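Local coordinates for diaminopimelate decarboxylase (Aquifex aeolicus, PDB 2P3E), which probably catalyses the pyridoxal-phosphate-dependent decarboxylation of meso-diaminopimelate to L-lysine, the last step of the diaminopimelate pathway, and works as a homodimer, at residues T34-S40 with A288-Q294; N314-R318 with Y377-S383; P319-N323 with G351-A355; G345-E349 with Y385-P389. The contacts are given in a common frame with arbitrary orientation. Residues are numbered along the deposited sequence.

Interaction 1 (T34-S40 with A288-Q294)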
loop_
_atom_site.group_PDB
_atom_site.type_symbol
_atom_site.label_atom_id
_atom_site.label_comp_id
_atom_site.label_asym_id
_atom_site.label_seq_id
_atom_site.Cartn_x
_atom_site.Cartn_y
_atom_site.Cartn_z
ATOM N N THR B 34 14.831 1.886 13.562
ATOM C CA THR B 34 14.034 0.880 12.850
ATOM C C THR B 34 12.597 1.397 12.714
ATOM O O THR B 34 12.187 2.258 13.491
ATOM C CB THR B 34 14.024 -0.505 13.580
ATOM O OG1 THR B 34 13.618 -0.326 14.942
ATOM C CG2 THR B 34 15.406 -1.169 13.541
ATOM N N PRO B 35 11.832 0.894 11.714
ATOM C CA PRO B 35 12.234 -0.019 10.637
ATOM C C PRO B 35 13.331 0.575 9.752
ATOM O O PRO B 35 13.389 1.794 9.575
ATOM C CB PRO B 35 10.946 -0.197 9.809
ATOM C CG PRO B 35 9.837 0.199 10.735
ATOM C CD PRO B 35 10.407 1.273 11.619
ATOM N N LEU B 36 14.193 -0.292 9.223
ATOM C CA LEU B 36 15.318 0.112 8.380
ATOM C C LEU B 36 15.475 -0.829 7.187
ATOM O O LEU B 36 15.615 -2.055 7.358
ATOM C CB LEU B 36 16.630 0.109 9.199
ATOM C CG LEU B 36 17.894 0.666 8.531
ATOM C CD1 LEU B 36 17.708 2.155 8.239
ATOM C CD2 LEU B 36 19.154 0.451 9.405
ATOM N N TYR B 37 15.447 -0.261 5.984
ATOM C CA TYR B 37 15.813 -1.010 4.784
ATOM C C TYR B 37 17.305 -0.874 4.532
ATOM O O TYR B 37 17.835 0.240 4.418
ATOM C CB TYR B 37 15.035 -0.508 3.567
ATOM C CG TYR B 37 13.691 -1.185 3.365
ATOM C CD1 TYR B 37 12.489 -0.548 3.709
ATOM C CD2 TYR B 37 13.623 -2.470 2.826
ATOM C CE1 TYR B 37 11.238 -1.192 3.496
ATOM C CE2 TYR B 37 12.403 -3.115 2.635
ATOM C CZ TYR B 37 11.220 -2.473 2.970
ATOM O OH TYR B 37 10.031 -3.151 2.740
ATOM N N VAL B 38 17.977 -2.013 4.415
ATOM C CA VAL B 38 19.429 -2.037 4.211
ATOM C C VAL B 38 19.732 -2.761 2.906
ATOM O O VAL B 38 19.246 -3.870 2.706
ATOM C CB VAL B 38 20.145 -2.752 5.398
ATOM C CG1 VAL B 38 21.680 -2.745 5.192
ATOM C CG2 VAL B 38 19.781 -2.089 6.739
ATOM N N TYR B 39 20.524 -2.125 2.028
ATOM C CA TYR B 39 20.857 -2.686 0.741
ATOM C C TYR B 39 22.362 -2.952 0.602
ATOM O O TYR B 39 23.188 -2.179 1.107
ATOM C CB TYR B 39 20.408 -1.743 -0.390
ATOM C CG TYR B 39 18.922 -1.444 -0.398
ATOM C CD1 TYR B 39 18.026 -2.267 -1.077
ATOM C CD2 TYR B 39 18.412 -0.348 0.298
ATOM C CE1 TYR B 39 16.643 -1.985 -1.077
ATOM C CE2 TYR B 39 17.038 -0.049 0.284
ATOM C CZ TYR B 39 16.174 -0.867 -0.386
ATOM O OH TYR B 39 14.835 -0.534 -0.367
ATOM N N SER B 40 22.694 -4.027 -0.112
ATOM C CA SER B 40 24.081 -4.361 -0.465
ATOM C C SER B 40 24.407 -3.829 -1.850
ATOM O O SER B 40 23.858 -4.283 -2.858
ATOM C CB SER B 40 24.302 -5.882 -0.409
ATOM O OG SER B 40 25.485 -6.267 -1.124
ATOM N N ALA B 288 18.953 -8.198 -2.584
ATOM C CA ALA B 288 19.885 -7.099 -2.309
ATOM C C ALA B 288 19.502 -6.338 -1.042
ATOM O O ALA B 288 20.355 -5.702 -0.413
ATOM C CB ALA B 288 19.901 -6.124 -3.494
ATOM N N GLY B 289 18.213 -6.381 -0.694
ATOM C CA GLY B 289 17.696 -5.597 0.413
ATOM C C GLY B 289 17.151 -6.457 1.537
ATOM O O GLY B 289 16.556 -7.520 1.299
ATOM N N ILE B 290 17.360 -5.992 2.766
ATOM C CA ILE B 290 16.792 -6.647 3.933
ATOM C C ILE B 290 16.115 -5.603 4.823
ATOM O O ILE B 290 16.521 -4.429 4.842
ATOM C CB ILE B 290 17.827 -7.496 4.727
ATOM C CG1 ILE B 290 18.878 -6.630 5.396
ATOM C CG2 ILE B 290 18.520 -8.544 3.838
ATOM C CD1 ILE B 290 19.723 -7.430 6.342
ATOM N N LEU B 291 15.068 -6.016 5.523
ATOM C CA LEU B 291 14.332 -5.110 6.383
ATOM C C LEU B 291 14.643 -5.447 7.839
ATOM O O LEU B 291 14.427 -6.585 8.281
ATOM C CB LEU B 291 12.828 -5.191 6.113
ATOM C CG LEU B 291 11.870 -4.378 7.012
ATOM C CD1 LEU B 291 12.161 -2.880 6.927
ATOM C CD2 LEU B 291 10.410 -4.674 6.607
ATOM N N ILE B 292 15.149 -4.455 8.574
ATOM C CA ILE B 292 15.464 -4.627 9.994
ATOM C C ILE B 292 14.351 -4.034 10.821
ATOM O O ILE B 292 13.901 -2.905 10.572
ATOM C CB ILE B 292 16.805 -3.946 10.422
ATOM C CG1 ILE B 292 17.962 -4.329 9.477
ATOM C CG2 ILE B 292 17.144 -4.271 11.909
ATOM C CD1 ILE B 292 18.178 -5.853 9.273
ATOM N N THR B 293 13.907 -4.806 11.808
ATOM C CA THR B 293 12.811 -4.382 12.655
ATOM C C THR B 293 13.112 -4.727 14.112
ATOM O O THR B 293 13.796 -5.695 14.382
ATOM C CB THR B 293 11.451 -4.995 12.171
ATOM O OG1 THR B 293 10.386 -4.519 12.992
ATOM C CG2 THR B 293 11.461 -6.537 12.190
ATOM N N GLN B 294 12.601 -3.918 15.036
ATOM C CA GLN B 294 12.821 -4.149 16.467
ATOM C C GLN B 294 11.570 -4.712 17.140
ATOM O O GLN B 294 10.445 -4.245 16.916
ATOM C CB GLN B 294 13.259 -2.844 17.139
ATOM C CG GLN B 294 13.628 -2.988 18.618
ATOM C CD GLN B 294 13.884 -1.654 19.265
ATOM O OE1 GLN B 294 13.058 -0.736 19.189
ATOM N NE2 GLN B 294 15.029 -1.535 19.914
#

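Interaction 2 (N314-R318 with Y377-S383)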
loop_
_atom_site.group_PDB
_atom_site.type_symbol
_atom_site.label_atom_id
_atom_site.label_comp_id
_atom_site.label_asym_id
_atom_site.label_seq_id
_atom_site.Cartn_x
_atom_site.Cartn_y
_atom_site.Cartn_z
ATOM N N ASN B 314 2.647 -1.772 6.268
ATOM C CA ASN B 314 2.969 -0.431 5.781
ATOM C C ASN B 314 4.387 -0.336 5.240
ATOM O O ASN B 314 4.669 0.531 4.406
ATOM C CB ASN B 314 2.808 0.601 6.911
ATOM C CG ASN B 314 3.718 0.312 8.113
ATOM O OD1 ASN B 314 3.666 -0.762 8.732
ATOM N ND2 ASN B 314 4.544 1.284 8.457
ATOM N N ASP B 315 5.268 -1.208 5.738
ATOM C CA ASP B 315 6.694 -1.239 5.342
ATOM C C ASP B 315 6.962 -2.311 4.298
ATOM O O ASP B 315 7.690 -2.074 3.329
ATOM C CB ASP B 315 7.588 -1.486 6.566
ATOM C CG ASP B 315 7.473 -0.378 7.611
ATOM O OD1 ASP B 315 7.875 0.778 7.323
ATOM O OD2 ASP B 315 6.983 -0.667 8.724
ATOM N N LEU B 316 6.372 -3.493 4.505
ATOM C CA LEU B 316 6.535 -4.625 3.592
ATOM C C LEU B 316 5.203 -5.320 3.518
ATOM O O LEU B 316 4.757 -5.941 4.492
ATOM C CB LEU B 316 7.617 -5.605 4.097
ATOM C CG LEU B 316 7.857 -6.899 3.287
ATOM C CD1 LEU B 316 8.227 -6.633 1.830
ATOM C CD2 LEU B 316 8.932 -7.780 3.951
ATOM N N ILE B 317 4.555 -5.194 2.366
ATOM C CA ILE B 317 3.159 -5.615 2.245
ATOM C C ILE B 317 2.997 -7.064 1.763
ATOM O O ILE B 317 1.909 -7.620 1.833
ATOM C CB ILE B 317 2.392 -4.636 1.309
ATOM C CG1 ILE B 317 0.879 -4.645 1.621
ATOM C CG2 ILE B 317 2.731 -4.923 -0.173
ATOM C CD1 ILE B 317 0.111 -3.452 0.943
ATOM N N ARG B 318 4.075 -7.671 1.260
ATOM C CA ARG B 318 3.959 -8.951 0.542
ATOM C C ARG B 318 3.347 -10.095 1.398
ATOM O O ARG B 318 2.463 -10.807 0.902
ATOM C CB ARG B 318 5.299 -9.353 -0.093
ATOM C CG ARG B 318 5.857 -8.302 -1.088
ATOM C CD ARG B 318 7.070 -8.827 -1.863
ATOM N NE ARG B 318 6.677 -9.842 -2.838
ATOM C CZ ARG B 318 6.930 -11.147 -2.727
ATOM N NH1 ARG B 318 7.596 -11.630 -1.684
ATOM N NH2 ARG B 318 6.526 -11.974 -3.678
ATOM N N TYR B 377 9.865 -4.795 -4.592
ATOM C CA TYR B 377 8.441 -4.729 -4.176
ATOM C C TYR B 377 8.305 -4.671 -2.639
ATOM O O TYR B 377 7.387 -5.247 -2.056
ATOM C CB TYR B 377 7.662 -5.914 -4.796
ATOM C CG TYR B 377 7.978 -6.049 -6.272
ATOM C CD1 TYR B 377 7.465 -5.129 -7.194
ATOM C CD2 TYR B 377 8.825 -7.049 -6.737
ATOM C CE1 TYR B 377 7.762 -5.221 -8.561
ATOM C CE2 TYR B 377 9.144 -7.146 -8.110
ATOM C CZ TYR B 377 8.607 -6.229 -9.003
ATOM O OH TYR B 377 8.910 -6.333 -10.340
ATOM N N GLY B 378 9.258 -3.992 -2.001
ATOM C CA GLY B 378 9.264 -3.813 -0.542
ATOM C C GLY B 378 8.945 -2.358 -0.239
ATOM O O GLY B 378 7.783 -1.962 -0.133
ATOM N N PHE B 379 9.979 -1.526 -0.168
ATOM C CA PHE B 379 9.730 -0.104 -0.018
ATOM C C PHE B 379 8.802 0.438 -1.113
ATOM O O PHE B 379 8.018 1.351 -0.863
ATOM C CB PHE B 379 11.031 0.731 -0.004
ATOM C CG PHE B 379 10.808 2.139 0.480
ATOM C CD1 PHE B 379 10.954 2.451 1.831
ATOM C CD2 PHE B 379 10.401 3.141 -0.403
ATOM C CE1 PHE B 379 10.729 3.764 2.299
ATOM C CE2 PHE B 379 10.147 4.452 0.058
ATOM C CZ PHE B 379 10.311 4.757 1.411
ATOM N N ALA B 380 8.892 -0.120 -2.314
ATOM C CA ALA B 380 8.106 0.334 -3.461
ATOM C C ALA B 380 6.582 0.350 -3.182
ATOM O O ALA B 380 5.860 1.195 -3.721
ATOM C CB ALA B 380 8.433 -0.499 -4.717
ATOM N N MET B 381 6.120 -0.563 -2.324
ATOM C CA MET B 381 4.689 -0.666 -1.986
ATOM C C MET B 381 4.367 -0.132 -0.583
ATOM O O MET B 381 3.245 -0.265 -0.111
ATOM C CB MET B 381 4.199 -2.115 -2.139
ATOM C CG MET B 381 4.481 -2.706 -3.528
ATOM S SD MET B 381 3.780 -4.371 -3.763
ATOM C CE MET B 381 2.137 -3.974 -4.292
ATOM N N SER B 382 5.359 0.488 0.060
ATOM C CA SER B 382 5.215 1.064 1.396
ATOM C C SER B 382 4.306 2.310 1.402
ATOM O O SER B 382 4.388 3.189 0.503
ATOM C CB SER B 382 6.609 1.394 1.959
ATOM O OG SER B 382 6.537 1.896 3.275
ATOM N N SER B 383 3.421 2.368 2.400
ATOM C CA SER B 383 2.417 3.435 2.489
ATOM C C SER B 383 2.556 4.181 3.820
ATOM O O SER B 383 3.520 3.959 4.588
ATOM C CB SER B 383 1.001 2.846 2.353
ATOM O OG SER B 383 0.664 2.126 3.540
HETATM O O HOH W 1 4.865 3.366 6.780
HETATM O O HOH W 2 8.924 1.789 4.863
#

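Interaction 3 (P319-N323 with G351-A355)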
loop_
_atom_site.group_PDB
_atom_site.type_symbol
_atom_site.label_atom_id
_atom_site.label_comp_id
_atom_site.label_asym_id
_atom_site.label_seq_id
_atom_site.Cartn_x
_atom_site.Cartn_y
_atom_site.Cartn_z
ATOM N N PRO B 319 3.825 -10.299 2.657
ATOM C CA PRO B 319 3.192 -11.340 3.492
ATOM C C PRO B 319 1.674 -11.135 3.642
ATOM O O PRO B 319 0.907 -12.065 3.389
ATOM C CB PRO B 319 3.902 -11.187 4.838
ATOM C CG PRO B 319 5.269 -10.672 4.452
ATOM C CD PRO B 319 4.971 -9.687 3.364
ATOM N N SER B 320 1.267 -9.917 3.986
ATOM C CA SER B 320 -0.142 -9.586 4.229
ATOM C C SER B 320 -1.039 -9.839 3.022
ATOM O O SER B 320 -2.079 -10.496 3.143
ATOM C CB SER B 320 -0.278 -8.119 4.657
ATOM O OG SER B 320 -1.637 -7.809 4.938
ATOM N N ILE B 321 -0.639 -9.336 1.855
ATOM C CA ILE B 321 -1.528 -9.384 0.696
ATOM C C ILE B 321 -1.351 -10.586 -0.225
ATOM O O ILE B 321 -2.274 -10.909 -0.989
ATOM C CB ILE B 321 -1.547 -8.038 -0.114
ATOM C CG1 ILE B 321 -0.214 -7.809 -0.830
ATOM C CG2 ILE B 321 -1.941 -6.872 0.819
ATOM C CD1 ILE B 321 -0.228 -6.647 -1.831
ATOM N N TYR B 322 -0.198 -11.257 -0.135
ATOM C CA TYR B 322 0.074 -12.432 -0.970
ATOM C C TYR B 322 0.272 -13.737 -0.182
ATOM O O TYR B 322 0.421 -14.803 -0.789
ATOM C CB TYR B 322 1.291 -12.204 -1.891
ATOM C CG TYR B 322 1.264 -10.957 -2.762
ATOM C CD1 TYR B 322 0.196 -10.694 -3.630
ATOM C CD2 TYR B 322 2.328 -10.065 -2.750
ATOM C CE1 TYR B 322 0.182 -9.548 -4.439
ATOM C CE2 TYR B 322 2.333 -8.935 -3.542
ATOM C CZ TYR B 322 1.255 -8.673 -4.389
ATOM O OH TYR B 322 1.272 -7.542 -5.192
ATOM N N ASN B 323 0.262 -13.648 1.149
ATOM C CA ASN B 323 0.751 -14.714 2.055
ATOM C C ASN B 323 2.162 -15.139 1.666
ATOM O O ASN B 323 2.535 -16.312 1.772
ATOM C CB ASN B 323 -0.225 -15.916 2.137
ATOM C CG ASN B 323 0.158 -16.935 3.239
ATOM O OD1 ASN B 323 0.774 -16.600 4.265
ATOM N ND2 ASN B 323 -0.218 -18.187 3.020
ATOM N N GLY B 351 -4.789 -8.552 9.499
ATOM C CA GLY B 351 -3.929 -9.007 8.401
ATOM C C GLY B 351 -2.543 -8.396 8.350
ATOM O O GLY B 351 -1.804 -8.663 7.418
ATOM N N ASP B 352 -2.188 -7.566 9.332
ATOM C CA ASP B 352 -0.849 -6.986 9.407
ATOM C C ASP B 352 0.171 -7.929 10.092
ATOM O O ASP B 352 0.384 -7.874 11.306
ATOM C CB ASP B 352 -0.864 -5.661 10.149
ATOM C CG ASP B 352 0.567 -5.102 10.395
ATOM O OD1 ASP B 352 1.435 -5.199 9.500
ATOM O OD2 ASP B 352 0.819 -4.575 11.491
ATOM N N PHE B 353 0.811 -8.765 9.292
ATOM C CA PHE B 353 1.814 -9.690 9.802
ATOM C C PHE B 353 2.978 -9.739 8.830
ATOM O O PHE B 353 2.809 -9.411 7.663
ATOM C CB PHE B 353 1.204 -11.089 9.965
ATOM C CG PHE B 353 0.651 -11.680 8.704
ATOM C CD1 PHE B 353 1.474 -12.369 7.817
ATOM C CD2 PHE B 353 -0.704 -11.574 8.412
ATOM C CE1 PHE B 353 0.968 -12.924 6.660
ATOM C CE2 PHE B 353 -1.226 -12.114 7.245
ATOM C CZ PHE B 353 -0.392 -12.806 6.370
ATOM N N LEU B 354 4.150 -10.137 9.323
ATOM C CA LEU B 354 5.301 -10.418 8.480
ATOM C C LEU B 354 5.505 -11.931 8.261
ATOM O O LEU B 354 6.094 -12.339 7.263
ATOM C CB LEU B 354 6.559 -9.793 9.086
ATOM C CG LEU B 354 6.544 -8.259 9.263
ATOM C CD1 LEU B 354 7.840 -7.806 9.889
ATOM C CD2 LEU B 354 6.292 -7.547 7.917
ATOM N N ALA B 355 5.042 -12.742 9.212
ATOM C CA ALA B 355 5.106 -14.223 9.106
ATOM C C ALA B 355 4.123 -14.852 10.080
ATOM O O ALA B 355 3.891 -14.314 11.175
ATOM C CB ALA B 355 6.521 -14.735 9.380
HETATM O O HOH W 3 2.823 -7.705 5.241
#

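Interaction 4 (G345-E349 with Y385-P389)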
loop_
_atom_site.group_PDB
_atom_site.type_symbol
_atom_site.label_atom_id
_atom_site.label_comp_id
_atom_site.label_asym_id
_atom_site.label_seq_id
_atom_site.Cartn_x
_atom_site.Cartn_y
_atom_site.Cartn_z
ATOM N N GLY B 345 3.043 -6.812 12.957
ATOM C CA GLY B 345 3.483 -5.426 13.007
ATOM C C GLY B 345 2.594 -4.529 13.838
ATOM O O GLY B 345 1.726 -5.014 14.563
ATOM N N PRO B 346 2.804 -3.205 13.724
ATOM C CA PRO B 346 2.124 -2.181 14.514
ATOM C C PRO B 346 0.736 -1.788 13.963
ATOM O O PRO B 346 -0.053 -1.168 14.678
ATOM C CB PRO B 346 3.090 -0.986 14.414
ATOM C CG PRO B 346 3.696 -1.127 13.062
ATOM C CD PRO B 346 3.769 -2.617 12.774
ATOM N N ILE B 347 0.449 -2.153 12.708
ATOM C CA ILE B 347 -0.765 -1.678 12.034
ATOM C C ILE B 347 -2.026 -2.289 12.654
ATOM O O ILE B 347 -2.035 -3.475 13.044
ATOM C CB ILE B 347 -0.746 -1.971 10.505
ATOM C CG1 ILE B 347 0.441 -1.258 9.800
ATOM C CG2 ILE B 347 -2.120 -1.656 9.870
ATOM C CD1 ILE B 347 0.343 0.286 9.748
ATOM N N CYS B 348 -3.084 -1.475 12.724
ATOM C CA CYS B 348 -4.352 -1.920 13.289
ATOM C C CYS B 348 -5.194 -2.672 12.243
ATOM O O CYS B 348 -6.237 -2.176 11.750
ATOM C CB CYS B 348 -5.106 -0.739 13.913
ATOM S SG CYS B 348 -6.214 -1.268 15.232
ATOM N N GLU B 349 -4.694 -3.850 11.875
ATOM C CA GLU B 349 -5.379 -4.806 11.000
ATOM C C GLU B 349 -5.012 -6.200 11.490
ATOM O O GLU B 349 -3.876 -6.442 11.862
ATOM C CB GLU B 349 -4.892 -4.690 9.543
ATOM C CG GLU B 349 -5.227 -3.389 8.830
ATOM C CD GLU B 349 -6.670 -3.326 8.329
ATOM O OE1 GLU B 349 -7.499 -4.199 8.691
ATOM O OE2 GLU B 349 -6.971 -2.392 7.556
ATOM N N TYR B 385 -0.216 4.252 5.914
ATOM C CA TYR B 385 -1.351 3.765 6.667
ATOM C C TYR B 385 -1.100 3.889 8.174
ATOM O O TYR B 385 0.007 3.591 8.655
ATOM C CB TYR B 385 -1.667 2.321 6.229
ATOM C CG TYR B 385 -2.981 1.790 6.728
ATOM C CD1 TYR B 385 -4.102 2.619 6.844
ATOM C CD2 TYR B 385 -3.119 0.431 7.066
ATOM C CE1 TYR B 385 -5.326 2.124 7.318
ATOM C CE2 TYR B 385 -4.328 -0.072 7.524
ATOM C CZ TYR B 385 -5.424 0.778 7.648
ATOM O OH TYR B 385 -6.617 0.256 8.108
ATOM N N ASN B 386 -2.113 4.373 8.907
ATOM C CA ASN B 386 -2.009 4.639 10.337
ATOM C C ASN B 386 -1.054 5.807 10.646
ATOM O O ASN B 386 -0.534 5.912 11.756
ATOM C CB ASN B 386 -1.589 3.373 11.122
ATOM C CG ASN B 386 -2.669 2.268 11.160
ATOM O OD1 ASN B 386 -2.479 1.277 11.843
ATOM N ND2 ASN B 386 -3.795 2.445 10.451
ATOM N N MET B 387 -0.831 6.684 9.662
ATOM C CA MET B 387 0.040 7.854 9.850
ATOM C C MET B 387 1.451 7.429 10.276
ATOM O O MET B 387 2.076 8.073 11.120
ATOM C CB MET B 387 -0.585 8.849 10.854
ATOM C CG MET B 387 -1.551 9.840 10.239
ATOM S SD MET B 387 -0.745 10.995 9.080
ATOM C CE MET B 387 0.333 11.884 10.212
ATOM N N ARG B 388 1.951 6.349 9.677
ATOM C CA ARG B 388 3.272 5.845 9.992
ATOM C C ARG B 388 4.292 6.312 8.963
ATOM O O ARG B 388 4.180 5.968 7.790
ATOM C CB ARG B 388 3.264 4.305 10.080
ATOM C CG ARG B 388 2.309 3.784 11.158
ATOM C CD ARG B 388 2.591 2.340 11.584
ATOM N NE ARG B 388 3.637 2.299 12.612
ATOM C CZ ARG B 388 3.470 2.475 13.936
ATOM N NH1 ARG B 388 2.269 2.663 14.501
ATOM N NH2 ARG B 388 4.552 2.434 14.721
ATOM N N PRO B 389 5.290 7.114 9.398
ATOM C CA PRO B 389 6.340 7.509 8.457
ATOM C C PRO B 389 7.104 6.276 7.981
ATOM O O PRO B 389 7.282 5.307 8.745
ATOM C CB PRO B 389 7.268 8.398 9.291
ATOM C CG PRO B 389 6.436 8.865 10.450
ATOM C CD PRO B 389 5.478 7.713 10.730
HETATM O O HOH W 4 -0.274 1.611 13.916
HETATM O O HOH W 5 -6.201 0.536 10.637
#

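Interaction 1 (T34-S40 with A288-Q294)
Strands 36-40 and 289-294 run antiparallel, and five backbone hydrogen bonds join them, from Leu36 N to Ile292 O (3.0 Å) down to Ser40 N to Ala288 O (2.9 Å). Leu36, Val38, Ile290 and Ile292 share one face; the t rotamer of branched Val38 sets its CG2 4.0 Å from Ile292 CG1. The other face carries Tyr37, Tyr39 and Leu291. Both tyrosines are m, and Tyr37 leans across its non-hydrogen-bonded pair so that Leu291 CD1 sits over its ring, 3.9 Å from the centroid, a CH-pi contact. Opposite Tyr39 stands Gly289, where a CB would run into the ring. The hydroxyls bond elsewhere, Tyr37 to the backbone O of Asp315 and Tyr39 to the carboxylate of Glu393. Ser40 OG, bonded to Glu21, also caps Phe43 N. A cis peptide precedes Pro35. In the beta domain, built from strand 36-40 before the barrel and others after it, 36-40 also pairs in parallel with 392-397, 289-301 borders 368-371, and helix 25-32 covers the Leu36-Ile292 face.

Interaction 2 (N314-R318 with Y377-S383)
Tyr377 opens its segment with positive phi, its ring turned away from 314-318 toward Lys65, the lysine expected to carry pyridoxal phosphate; its CB lies 4.2 Å from Arg318 CD. Gly378 follows, its CA 3.8 Å from Leu316 CD1, bare backbone fitting against a leucine methyl. The chain then coils into a 3-10 turn, with Met381 N hydrogen-bonded to Gly378 O (3.1 Å) and Phe379 turned away from 314-318, to pack on Tyr37 and Tyr39. Met381 comes back toward Ile317, CB to CG2 3.7 Å, a flexible side chain beside a branched one near the second subunit. One water joins Asn314 ND2 to Ser383 O; another gives protons to Asp315 OD1 and Ser382 OG. The hydroxyl of Ser382 (2.6 Å) and the backbone NH of Ser383 (N at 3.0 Å) satisfy the buried Asn314 O, whereas Tyr377 O is left without a partner, a cost at the end where Arg318 and Tyr377 probably bind substrate and Tyr377 also pyridoxal phosphate; the contact brings together the loops carrying them.

Interaction 3 (P319-N323 with G351-A355)
Pro319 lies in the first turn of helix 318-322, where the lack of a backbone NH costs no helical hydrogen bond. Its ring points at the other segment: CG is 3.4 Å from Leu354 O, and CB is 3.9 Å from Phe353 CE1. Phe353, in the p rotamer, lays its ring against the start of the helix, bringing CZ within 3.3 Å of Pro319 O. Ser320 comes next, its CA over the face of that ring, 4.2 Å from the centroid, in a CH-pi contact. Its t side chain donates OG to Gly351 O (2.6 Å), and a water accepts from Ser320 N (3.0 Å) and donates to Phe353 O (3.0 Å). Ile321 and Tyr322 face away; Ile321 packs on Ile321 of the second subunit, and Tyr322, a probable substrate-binding residue, on Glu349 of that subunit. Asn323 leaves the helix with positive phi, a conformation asparagine tolerates well. Leu354 and Ala355 form a classic beta bulge opposite Ile343. The chemistry is split: proline and phenylalanine supply apolar cover, while the serine and the water serve Gly351 O, Ser320 N and Phe353 O, so the helix start meets the loop through both apolar and polar contacts.

Interaction 4 (G345-E349 with Y385-P389)
Asn386 uses both ends of its amide. OD1 accepts from Cys348 N (3.0 Å, 168°), and ND2 donates to a water, 3.1 Å away, that also gives protons to Cys348 O (2.9 Å) and Tyr385 OH (2.6 Å). An amide suits this place because it offers an acceptor and a donor side by side to a bent backbone: Cys348 is the centre of an inverse gamma turn. Tyr385 OH in turn donates to Glu349 OE2 (2.7 Å), at the edge of the ring, so the carboxylate of a probable substrate-binding residue has a defined partner. These irregular loops follow strands 338-344 and 368-371 of the C-terminal beta domain, at the dimer interface usual for fold-type III decarboxylases. Here Lys175 of the second subunit reaches Gly345 O and Ile347 O, and Ser87 of that subunit bonds Asn386 O. A further water lies 2.9 Å from Pro346 O and 3.0 Å from Asn386 OD1 and accepts from Arg388 NH1 (2.8 Å); Arg388 NH2 makes a long, weak ion pair with Glu115 of the second subunit. The flat guanidinium receives Pro346 CG over its face, 3.5 Å from Arg388 NE. Ile347 fills the gap between, CG2 to Tyr385 CE2 3.6 Å, its N taken by Asp352 OD2.

Interaction 1 is the regular, buried member of the set, held by strand pairing and apolar faces; the other three join irregular loops or a short helix and rely more on side-chain hydrogen bonds to backbone and on waters. Interaction 2 is also buried and touches interaction 1 through Tyr37 and Asp315. Interaction 4 is buried too, against the second subunit, whereas interaction 3, about 11 Å from interaction 2 between centres, is only partly buried. Segments 314-318 and 319-323 are continuous, and 345-349 and 351-355 lie in one loop; along the chain interaction 4 crosses interactions 2 and 3, and Asn314 packs on Ile347. Interactions 2, 3 and 4 all reach the second subunit; interaction 1 does not.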